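Local coordinates for uncharacterized protein (Bacteroides ovatus, PDB 4DQA) that is of unknown function but probably binds carbohydrate, joining a BT_3987-like N-terminal domain to a concanavalin A-like lectin/glucanase domain, at residues Val74-Thr79 with Leu111-His116; Ile169-Phe174 with Leu189-Ala194; Gly196-Lys201 with Asn211-Lys216. All blocks are in the same frame, centred on the assembly; numbering follows the deposited sequence.

Overall arrangement
The three contacts fall into two groups. Contact 1 lies in the BT_3987-like N-terminal region. Contacts 2 and 3 lie in the concanavalin A-like region, on the opposite side of the chain's centre. The centre of contact 1 is 55 Å from that of contact 2 and 61 Å from that of contact 3. Contacts 2 and 3 are neighbours, with centres 11 Å apart. They meet where the consecutive strands 192-193 and 199-200 come together, with Asp-193 N 3.1 Å from Thr-199 O, a probable hydrogen bond. Lys-201 O also packs against Phe-174 and Ile-191. No ligand site is identified, so none of the contacts is tied to one.

Contact 1: Val74-Thr79 with Leu111-His116; sequences VKLSST and LPMRVH
Val-74 and Leu-111 meet tip to tip between two sheets of the N-terminal domain. The touching branch of Val-74 is CG2, which lies 3.8 Å from Leu-111 CD1. The same methyl is 4.0 Å from Leu-111 CD2, so it faces both ends of the leucine fork. Two residues along each strand, Met-113, a selenomethionine in this crystal, makes a looser pair with Leu-76. Its chain folds back at every bond (chi1 -58°, chi2 -65°, chi3 -45°), which turns the terminal methyl CE toward Leu-76 CD2, 4.2 Å away. Both pairs are wholly apolar, and no hydrogen bond crosses between the segments. The backbones stay well apart, with Val-74 CA 8.9 Å from Leu-111 CA. Two sheets facing each other through apolar side chains are consistent with a beta-sandwich, as in the E-set clan of this domain. Strand 74-76 is an outermost strand of its sheet and pairs with strand 93-97, where Val-74 also touches Leu-97 and Leu-76 touches Val-95. Strand 107-117 belongs to the other sheet, between strands 43-49 and 128-135. From those neighbours Val-49 and Phe-133 pack on Leu-111, while Phe-131 packs on Met-113.

Contact 2: Ile169-Phe174 with Leu189-Ala194; sequences INVDYF and LRIGDA
Ile-191 meets Ile-169, Val-171 and Phe-174, and it supplies the whole apolar contact from the second segment. The segment enters as the end of strand 187-190. Leu-189 continues the strand there, with a backbone bond to Ile-180. Arg-190 is one of two charged residues here, with Asp-193. Its NE forms a salt bridge with Glu-205. Its NH2 is 3.5 Å from Asp-193 OD2, but that oxygen lies well out of the guanidinium plane, so no N-H points at it and only the charges attract.

The chain turns a corner at Ile-191. CG1 lies anti to the carbonyl carbon (chi1 -47°), and the chain then extends to place CD1 among the aliphatic partners. CD1 meets Ile-169 CD1 tip to tip at 3.9 Å. It also lies 4.0 Å from Val-171 CG2, although those two side chains run past each other in opposite directions. The other branch, CG2, makes the closest approach to the Phe-174 ring, obliquely and within 3.7 Å of CE1. Ile-191 CD1 touches the same Phe-174 CE1 at 4.0 Å. Val-171 CG1 sits over the centre of one face of that ring, 3.6 Å above its plane. The valine therefore touches the isoleucine with one methyl and backs the ring with the other.

At Asp-193, OD1 accepts a hydrogen bond from Asn-177 ND2.

Strand 163-171 belongs to the large antiparallel sheet of the concanavalin A-like region, and strand 187-190 to a three-stranded sheet with 203-208 and 212-213. Ile-191 packs one against the other, also touching Ile-180 and Leu-204.

The contact is thus a buried hydrocarbon cluster with no hydrogen bond across it. Dispersion and the burial of apolar surface probably hold it together. Arg-190 and Asp-193 direct their charges elsewhere, to Glu-205 and Asn-177 and weakly to each other.

Contact 3: Gly196-Lys201 with Asn211-Lys216; sequences GGITPK and NYRVTK
Thr-199 and Arg-213 run past each other in opposite directions, and the closest packing is here. The aliphatic part of the arginine does the touching. Arg-213 CD lies 3.6 Å from Thr-199 OG1 and 3.9 Å from Thr-199 CG2, so it faces both branches of the threonine. The arginine starts with CG between the backbone N and the carbonyl carbon (chi1 65°). From CG to NE its chain is extended, which carries CD alongside the threonine.

The side at Ile-198 is looser and more exposed. Its carbonyl O is 4.0 Å from Arg-213 NH2, too far for a hydrogen bond, and it approaches the guanidinium obliquely. The Ile-198 side chain comes no nearer than 4.5 Å, CG2 to Arg-213 NE.

The guanidinium is anchored within its own segment. NH1 donates to Val-214 O at 3.1 Å. The acceptor lies close to the guanidinium plane, and the N-H...O angle is a bent 140°. Strand 212-213 is an outermost strand of a three-stranded antiparallel sheet, and the contact lays the 196-201 loop against it. Glu-205, on the adjoining strand 203-208, takes the Thr-199 hydroxyl and pairs with Arg-190. Arg-213 also packs on Glu-205.

No hydrogen bond joins the two segments directly. Their contact rests on packing of one methylene, CD, on the threonine, with the polar ends of both side chains bonded to other partners.

Contact 1: Val74-Thr79 with Leu111-His116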
loop_
_atom_site.group_PDB
_atom_site.type_symbol
_atom_site.label_atom_id
_atom_site.label_comp_id
_atom_site.label_asym_id
_atom_site.label_seq_id
_atom_site.Cartn_x
_atom_site.Cartn_y
_atom_site.Cartn_z
ATOM N N VAL A 74 19.580 -16.047 6.904
ATOM C CA VAL A 74 19.449 -17.465 6.607
ATOM C C VAL A 74 20.577 -18.277 7.250
ATOM O O VAL A 74 21.751 -17.958 7.079
ATOM C CB VAL A 74 19.513 -17.709 5.092
ATOM C CG1 VAL A 74 19.440 -19.169 4.779
ATOM C CG2 VAL A 74 18.392 -16.961 4.396
ATOM N N LYS A 75 20.202 -19.303 8.008
ATOM C CA LYS A 75 21.173 -20.237 8.570
ATOM C C LYS A 75 20.779 -21.668 8.235
ATOM O O LYS A 75 19.625 -22.047 8.345
ATOM C CB LYS A 75 21.288 -20.046 10.084
ATOM C CG LYS A 75 21.971 -18.740 10.476
ATOM N N LEU A 76 21.748 -22.458 7.797
ATOM C CA LEU A 76 21.501 -23.853 7.468
ATOM C C LEU A 76 22.080 -24.686 8.601
ATOM O O LEU A 76 23.159 -24.364 9.135
ATOM C CB LEU A 76 22.193 -24.266 6.174
ATOM C CG LEU A 76 21.953 -23.410 4.930
ATOM C CD1 LEU A 76 22.571 -24.067 3.723
ATOM C CD2 LEU A 76 20.510 -23.215 4.707
ATOM N N SER A 77 21.416 -25.776 8.950
ATOM C CA SER A 77 21.961 -26.635 9.995
ATOM C C SER A 77 23.323 -27.194 9.570
ATOM O O SER A 77 24.237 -27.348 10.390
ATOM C CB SER A 77 20.997 -27.757 10.323
ATOM O OG SER A 77 20.620 -28.508 9.194
ATOM N N SER A 78 23.416 -27.509 8.282
ATOM C CA SER A 78 24.701 -27.755 7.637
ATOM C C SER A 78 24.541 -27.423 6.168
ATOM O O SER A 78 23.440 -27.372 5.640
ATOM C CB SER A 78 25.139 -29.197 7.806
ATOM O OG SER A 78 24.271 -30.053 7.105
ATOM N N THR A 79 25.655 -27.124 5.526
ATOM C CA THR A 79 25.681 -26.765 4.121
ATOM C C THR A 79 25.649 -28.026 3.259
ATOM O O THR A 79 25.173 -28.019 2.124
ATOM C CB THR A 79 26.953 -25.947 3.843
ATOM O OG1 THR A 79 26.904 -24.732 4.607
ATOM C CG2 THR A 79 27.080 -25.603 2.383
ATOM N N LEU A 111 13.063 -16.941 -0.951
ATOM C CA LEU A 111 14.396 -17.460 -0.704
ATOM C C LEU A 111 14.608 -18.595 -1.703
ATOM O O LEU A 111 13.976 -19.647 -1.586
ATOM C CB LEU A 111 14.513 -17.989 0.731
ATOM C CG LEU A 111 15.855 -18.645 1.058
ATOM C CD1 LEU A 111 16.957 -17.630 0.989
ATOM C CD2 LEU A 111 15.817 -19.293 2.441
ATOM N N PRO A 112 15.486 -18.393 -2.689
ATOM C CA PRO A 112 15.767 -19.440 -3.663
ATOM C C PRO A 112 16.992 -20.209 -3.225
ATOM O O PRO A 112 18.020 -19.588 -2.980
ATOM C CB PRO A 112 16.041 -18.659 -4.948
ATOM C CG PRO A 112 16.635 -17.361 -4.474
ATOM C CD PRO A 112 16.047 -17.093 -3.097
HETATM N N MSE A 113 16.860 -21.521 -3.066
HETATM C CA MSE A 113 17.985 -22.355 -2.659
HETATM C C MSE A 113 18.467 -23.217 -3.819
HETATM O O MSE A 113 17.680 -23.880 -4.474
HETATM C CB MSE A 113 17.562 -23.278 -1.527
HETATM C CG MSE A 113 17.031 -22.590 -0.281
HETATM SE SE MSE A 113 18.420 -21.535 0.590
HETATM C CE MSE A 113 19.864 -22.743 0.548
ATOM N N ARG A 114 19.772 -23.215 -4.043
ATOM C CA ARG A 114 20.388 -24.020 -5.067
ATOM C C ARG A 114 20.963 -25.268 -4.467
ATOM O O ARG A 114 21.507 -25.232 -3.370
ATOM C CB ARG A 114 21.518 -23.234 -5.727
ATOM C CG ARG A 114 22.170 -23.963 -6.876
ATOM C CD ARG A 114 23.077 -23.042 -7.640
ATOM N NE ARG A 114 22.370 -22.051 -8.455
ATOM C CZ ARG A 114 22.026 -22.232 -9.730
ATOM N NH1 ARG A 114 22.281 -23.392 -10.331
ATOM N NH2 ARG A 114 21.429 -21.249 -10.408
ATOM N N VAL A 115 20.846 -26.378 -5.191
ATOM C CA VAL A 115 21.543 -27.603 -4.811
ATOM C C VAL A 115 22.728 -27.828 -5.748
ATOM O O VAL A 115 22.680 -27.514 -6.954
ATOM C CB VAL A 115 20.592 -28.843 -4.767
ATOM C CG1 VAL A 115 20.008 -29.137 -6.150
ATOM C CG2 VAL A 115 21.312 -30.075 -4.219
ATOM N N HIS A 116 23.796 -28.385 -5.183
ATOM C CA HIS A 116 25.039 -28.705 -5.853
ATOM C C HIS A 116 25.380 -30.157 -5.501
ATOM O O HIS A 116 24.888 -30.700 -4.498
ATOM C CB HIS A 116 26.187 -27.838 -5.314
ATOM C CG HIS A 116 25.912 -26.374 -5.280
ATOM N ND1 HIS A 116 26.051 -25.552 -6.375
ATOM C CD2 HIS A 116 25.502 -25.578 -4.264
ATOM C CE1 HIS A 116 25.722 -24.317 -6.039
ATOM N NE2 HIS A 116 25.414 -24.302 -4.755
#

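Contact 2: Ile169-Phe174 with Leu189-Ala194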
loop_
_atom_site.group_PDB
_atom_site.type_symbol
_atom_site.label_atom_id
_atom_site.label_comp_id
_atom_site.label_asym_id
_atom_site.label_seq_id
_atom_site.Cartn_x
_atom_site.Cartn_y
_atom_site.Cartn_z
ATOM N N ILE A 169 -11.904 6.423 3.476
ATOM C CA ILE A 169 -12.907 7.058 4.329
ATOM C C ILE A 169 -13.958 6.059 4.768
ATOM O O ILE A 169 -14.247 5.069 4.114
ATOM C CB ILE A 169 -13.616 8.258 3.636
ATOM C CG1 ILE A 169 -14.463 7.781 2.457
ATOM C CG2 ILE A 169 -12.580 9.288 3.221
ATOM C CD1 ILE A 169 -15.335 8.888 1.886
ATOM N N ASN A 170 -14.530 6.362 5.930
ATOM C CA ASN A 170 -15.616 5.587 6.505
ATOM C C ASN A 170 -16.531 6.568 7.201
ATOM O O ASN A 170 -16.165 7.177 8.205
ATOM C CB ASN A 170 -15.072 4.553 7.487
ATOM C CG ASN A 170 -16.135 3.609 7.985
ATOM O OD1 ASN A 170 -17.261 4.019 8.234
ATOM N ND2 ASN A 170 -15.798 2.328 8.092
ATOM N N VAL A 171 -17.716 6.755 6.636
ATOM C CA VAL A 171 -18.627 7.792 7.093
ATOM C C VAL A 171 -19.539 7.296 8.214
ATOM O O VAL A 171 -20.205 6.260 8.075
ATOM C CB VAL A 171 -19.510 8.254 5.916
ATOM C CG1 VAL A 171 -20.438 9.364 6.345
ATOM C CG2 VAL A 171 -18.654 8.725 4.766
ATOM N N ASP A 172 -19.589 8.052 9.315
ATOM C CA ASP A 172 -20.504 7.739 10.398
ATOM C C ASP A 172 -21.941 8.137 10.052
ATOM O O ASP A 172 -22.902 7.379 10.297
ATOM C CB ASP A 172 -20.080 8.430 11.697
ATOM C CG ASP A 172 -18.868 7.775 12.357
ATOM O OD1 ASP A 172 -18.665 6.559 12.197
ATOM O OD2 ASP A 172 -18.147 8.487 13.077
ATOM N N TYR A 173 -22.084 9.351 9.530
ATOM C CA TYR A 173 -23.354 9.854 9.036
ATOM C C TYR A 173 -23.118 11.017 8.096
ATOM O O TYR A 173 -22.081 11.682 8.140
ATOM C CB TYR A 173 -24.275 10.286 10.178
ATOM C CG TYR A 173 -23.818 11.417 11.068
ATOM C CD1 TYR A 173 -23.052 11.169 12.186
ATOM C CD2 TYR A 173 -24.252 12.721 10.838
ATOM C CE1 TYR A 173 -22.698 12.204 13.050
ATOM C CE2 TYR A 173 -23.916 13.760 11.701
ATOM C CZ TYR A 173 -23.138 13.494 12.791
ATOM O OH TYR A 173 -22.865 14.561 13.647
ATOM N N PHE A 174 -24.104 11.253 7.237
ATOM C CA PHE A 174 -24.048 12.310 6.250
ATOM C C PHE A 174 -24.937 13.463 6.686
ATOM O O PHE A 174 -26.134 13.297 6.947
ATOM C CB PHE A 174 -24.557 11.821 4.881
ATOM C CG PHE A 174 -23.759 10.698 4.282
ATOM C CD1 PHE A 174 -22.610 10.934 3.547
ATOM C CD2 PHE A 174 -24.193 9.389 4.431
ATOM C CE1 PHE A 174 -21.870 9.873 3.030
ATOM C CE2 PHE A 174 -23.474 8.339 3.903
ATOM C CZ PHE A 174 -22.330 8.566 3.199
ATOM N N LEU A 189 -12.990 18.339 -2.539
ATOM C CA LEU A 189 -13.679 17.063 -2.625
ATOM C C LEU A 189 -14.541 16.902 -1.386
ATOM O O LEU A 189 -14.067 17.038 -0.241
ATOM C CB LEU A 189 -12.670 15.923 -2.738
ATOM C CG LEU A 189 -13.242 14.510 -2.855
ATOM C CD1 LEU A 189 -13.953 14.366 -4.181
ATOM C CD2 LEU A 189 -12.116 13.482 -2.717
ATOM N N ARG A 190 -15.835 16.693 -1.624
ATOM C CA ARG A 190 -16.802 16.588 -0.541
ATOM C C ARG A 190 -17.819 15.512 -0.864
ATOM O O ARG A 190 -17.827 14.940 -1.959
ATOM C CB ARG A 190 -17.500 17.934 -0.342
ATOM C CG ARG A 190 -18.351 18.381 -1.510
ATOM C CD ARG A 190 -18.790 19.844 -1.359
ATOM N NE ARG A 190 -19.676 20.276 -2.436
ATOM C CZ ARG A 190 -19.945 21.555 -2.705
ATOM N NH1 ARG A 190 -19.396 22.526 -1.973
ATOM N NH2 ARG A 190 -20.740 21.851 -3.708
ATOM N N ILE A 191 -18.675 15.230 0.116
ATOM C CA ILE A 191 -19.824 14.357 -0.119
ATOM C C ILE A 191 -21.040 15.199 0.196
ATOM O O ILE A 191 -21.220 15.663 1.333
ATOM C CB ILE A 191 -19.835 13.104 0.772
ATOM C CG1 ILE A 191 -18.455 12.434 0.780
ATOM C CG2 ILE A 191 -20.889 12.159 0.242
ATOM C CD1 ILE A 191 -18.324 11.319 1.795
ATOM N N GLY A 192 -21.853 15.440 -0.825
ATOM C CA GLY A 192 -23.084 16.180 -0.680
ATOM C C GLY A 192 -23.010 17.680 -0.822
ATOM O O GLY A 192 -22.019 18.312 -0.463
ATOM N N ASP A 193 -24.085 18.242 -1.350
ATOM C CA ASP A 193 -24.356 19.675 -1.147
ATOM C C ASP A 193 -25.870 19.857 -1.134
ATOM O O ASP A 193 -26.444 20.609 -1.931
ATOM C CB ASP A 193 -23.702 20.532 -2.227
ATOM C CG ASP A 193 -23.824 22.018 -1.922
ATOM O OD1 ASP A 193 -23.715 22.388 -0.728
ATOM O OD2 ASP A 193 -24.026 22.803 -2.866
ATOM N N ALA A 194 -26.536 19.143 -0.242
ATOM C CA ALA A 194 -27.991 19.003 -0.337
ATOM C C ALA A 194 -28.762 20.280 -0.086
ATOM O O ALA A 194 -29.926 20.400 -0.524
ATOM C CB ALA A 194 -28.460 17.896 0.594
#

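Contact 3: Gly196-Lys201 with Asn211-Lys216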
loop_
_atom_site.group_PDB
_atom_site.type_symbol
_atom_site.label_atom_id
_atom_site.label_comp_id
_atom_site.label_asym_id
_atom_site.label_seq_id
_atom_site.Cartn_x
_atom_site.Cartn_y
_atom_site.Cartn_z
ATOM N N GLY A 196 -28.205 22.899 -1.562
ATOM C CA GLY A 196 -28.337 23.471 -2.893
ATOM C C GLY A 196 -29.360 22.758 -3.758
ATOM O O GLY A 196 -29.665 23.194 -4.877
ATOM N N GLY A 197 -29.886 21.651 -3.248
ATOM C CA GLY A 197 -31.019 20.980 -3.864
ATOM C C GLY A 197 -30.674 20.216 -5.127
ATOM O O GLY A 197 -31.576 19.754 -5.827
ATOM N N ILE A 198 -29.380 20.071 -5.413
ATOM C CA ILE A 198 -28.946 19.375 -6.615
ATOM C C ILE A 198 -28.172 18.109 -6.269
ATOM O O ILE A 198 -28.451 17.035 -6.809
ATOM C CB ILE A 198 -28.054 20.270 -7.497
ATOM C CG1 ILE A 198 -28.827 21.500 -7.972
ATOM C CG2 ILE A 198 -27.556 19.492 -8.696
ATOM C CD1 ILE A 198 -30.043 21.160 -8.785
ATOM N N THR A 199 -27.195 18.232 -5.371
ATOM C CA THR A 199 -26.320 17.116 -5.042
ATOM C C THR A 199 -26.751 16.456 -3.729
ATOM O O THR A 199 -26.632 17.040 -2.657
ATOM C CB THR A 199 -24.879 17.609 -4.910
ATOM O OG1 THR A 199 -24.494 18.217 -6.147
ATOM C CG2 THR A 199 -23.939 16.465 -4.588
ATOM N N PRO A 200 -27.240 15.214 -3.800
ATOM C CA PRO A 200 -27.687 14.512 -2.589
ATOM C C PRO A 200 -26.586 14.386 -1.559
ATOM O O PRO A 200 -25.400 14.368 -1.928
ATOM C CB PRO A 200 -28.136 13.145 -3.120
ATOM C CG PRO A 200 -28.441 13.392 -4.551
ATOM C CD PRO A 200 -27.430 14.396 -5.006
ATOM N N LYS A 201 -26.985 14.286 -0.287
ATOM C CA LYS A 201 -26.070 14.352 0.856
ATOM C C LYS A 201 -24.980 13.290 0.840
ATOM O O LYS A 201 -23.938 13.452 1.451
ATOM C CB LYS A 201 -26.850 14.194 2.159
ATOM C CG LYS A 201 -27.504 12.816 2.321
ATOM C CD LYS A 201 -28.380 12.696 3.579
ATOM C CE LYS A 201 -29.058 11.297 3.605
ATOM N NZ LYS A 201 -29.949 11.040 4.785
ATOM N N ASN A 211 -17.451 22.086 -11.230
ATOM C CA ASN A 211 -17.948 20.978 -10.422
ATOM C C ASN A 211 -18.505 19.822 -11.223
ATOM O O ASN A 211 -18.949 20.000 -12.365
ATOM C CB ASN A 211 -19.033 21.484 -9.468
ATOM C CG ASN A 211 -20.281 21.918 -10.195
ATOM O OD1 ASN A 211 -20.405 23.071 -10.617
ATOM N ND2 ASN A 211 -21.204 20.988 -10.374
ATOM N N TYR A 212 -18.463 18.637 -10.631
ATOM C CA TYR A 212 -19.217 17.498 -11.121
ATOM C C TYR A 212 -19.325 16.476 -10.014
ATOM O O TYR A 212 -18.660 16.591 -8.987
ATOM C CB TYR A 212 -18.586 16.889 -12.381
ATOM C CG TYR A 212 -17.238 16.214 -12.195
ATOM C CD1 TYR A 212 -16.065 16.956 -12.167
ATOM C CD2 TYR A 212 -17.141 14.833 -12.099
ATOM C CE1 TYR A 212 -14.824 16.336 -12.021
ATOM C CE2 TYR A 212 -15.897 14.198 -11.951
ATOM C CZ TYR A 212 -14.750 14.958 -11.906
ATOM O OH TYR A 212 -13.520 14.327 -11.783
ATOM N N ARG A 213 -20.177 15.484 -10.213
ATOM C CA ARG A 213 -20.490 14.523 -9.170
ATOM C C ARG A 213 -20.730 13.124 -9.701
ATOM O O ARG A 213 -20.919 12.912 -10.912
ATOM C CB ARG A 213 -21.721 14.995 -8.391
ATOM C CG ARG A 213 -22.991 15.045 -9.227
ATOM C CD ARG A 213 -24.170 15.341 -8.310
ATOM N NE ARG A 213 -25.451 15.573 -8.966
ATOM C CZ ARG A 213 -26.229 14.609 -9.447
ATOM N NH1 ARG A 213 -25.808 13.334 -9.410
ATOM N NH2 ARG A 213 -27.405 14.926 -10.003
ATOM N N VAL A 214 -20.697 12.156 -8.796
ATOM C CA VAL A 214 -21.001 10.776 -9.136
ATOM C C VAL A 214 -22.512 10.520 -9.256
ATOM O O VAL A 214 -23.317 11.447 -9.110
ATOM C CB VAL A 214 -20.382 9.806 -8.130
ATOM C CG1 VAL A 214 -18.865 10.026 -8.092
ATOM C CG2 VAL A 214 -20.998 9.996 -6.732
ATOM N N THR A 215 -22.886 9.271 -9.532
ATOM C CA THR A 215 -24.277 8.941 -9.801
ATOM C C THR A 215 -24.848 7.811 -8.913
ATOM O O THR A 215 -25.933 7.311 -9.166
ATOM C CB THR A 215 -24.462 8.624 -11.310
ATOM O OG1 THR A 215 -23.567 7.595 -11.684
ATOM C CG2 THR A 215 -24.143 9.851 -12.156
ATOM N N LYS A 216 -24.115 7.457 -7.849
ATOM C CA LYS A 216 -24.541 6.461 -6.870
ATOM C C LYS A 216 -24.143 6.974 -5.480
ATOM O O LYS A 216 -23.130 7.623 -5.383
ATOM C CB LYS A 216 -23.803 5.146 -7.118
ATOM C CG LYS A 216 -23.972 4.584 -8.516
ATOM C CD LYS A 216 -23.219 3.271 -8.657
ATOM C CE LYS A 216 -21.728 3.497 -8.791
ATOM N NZ LYS A 216 -21.310 3.800 -10.190
#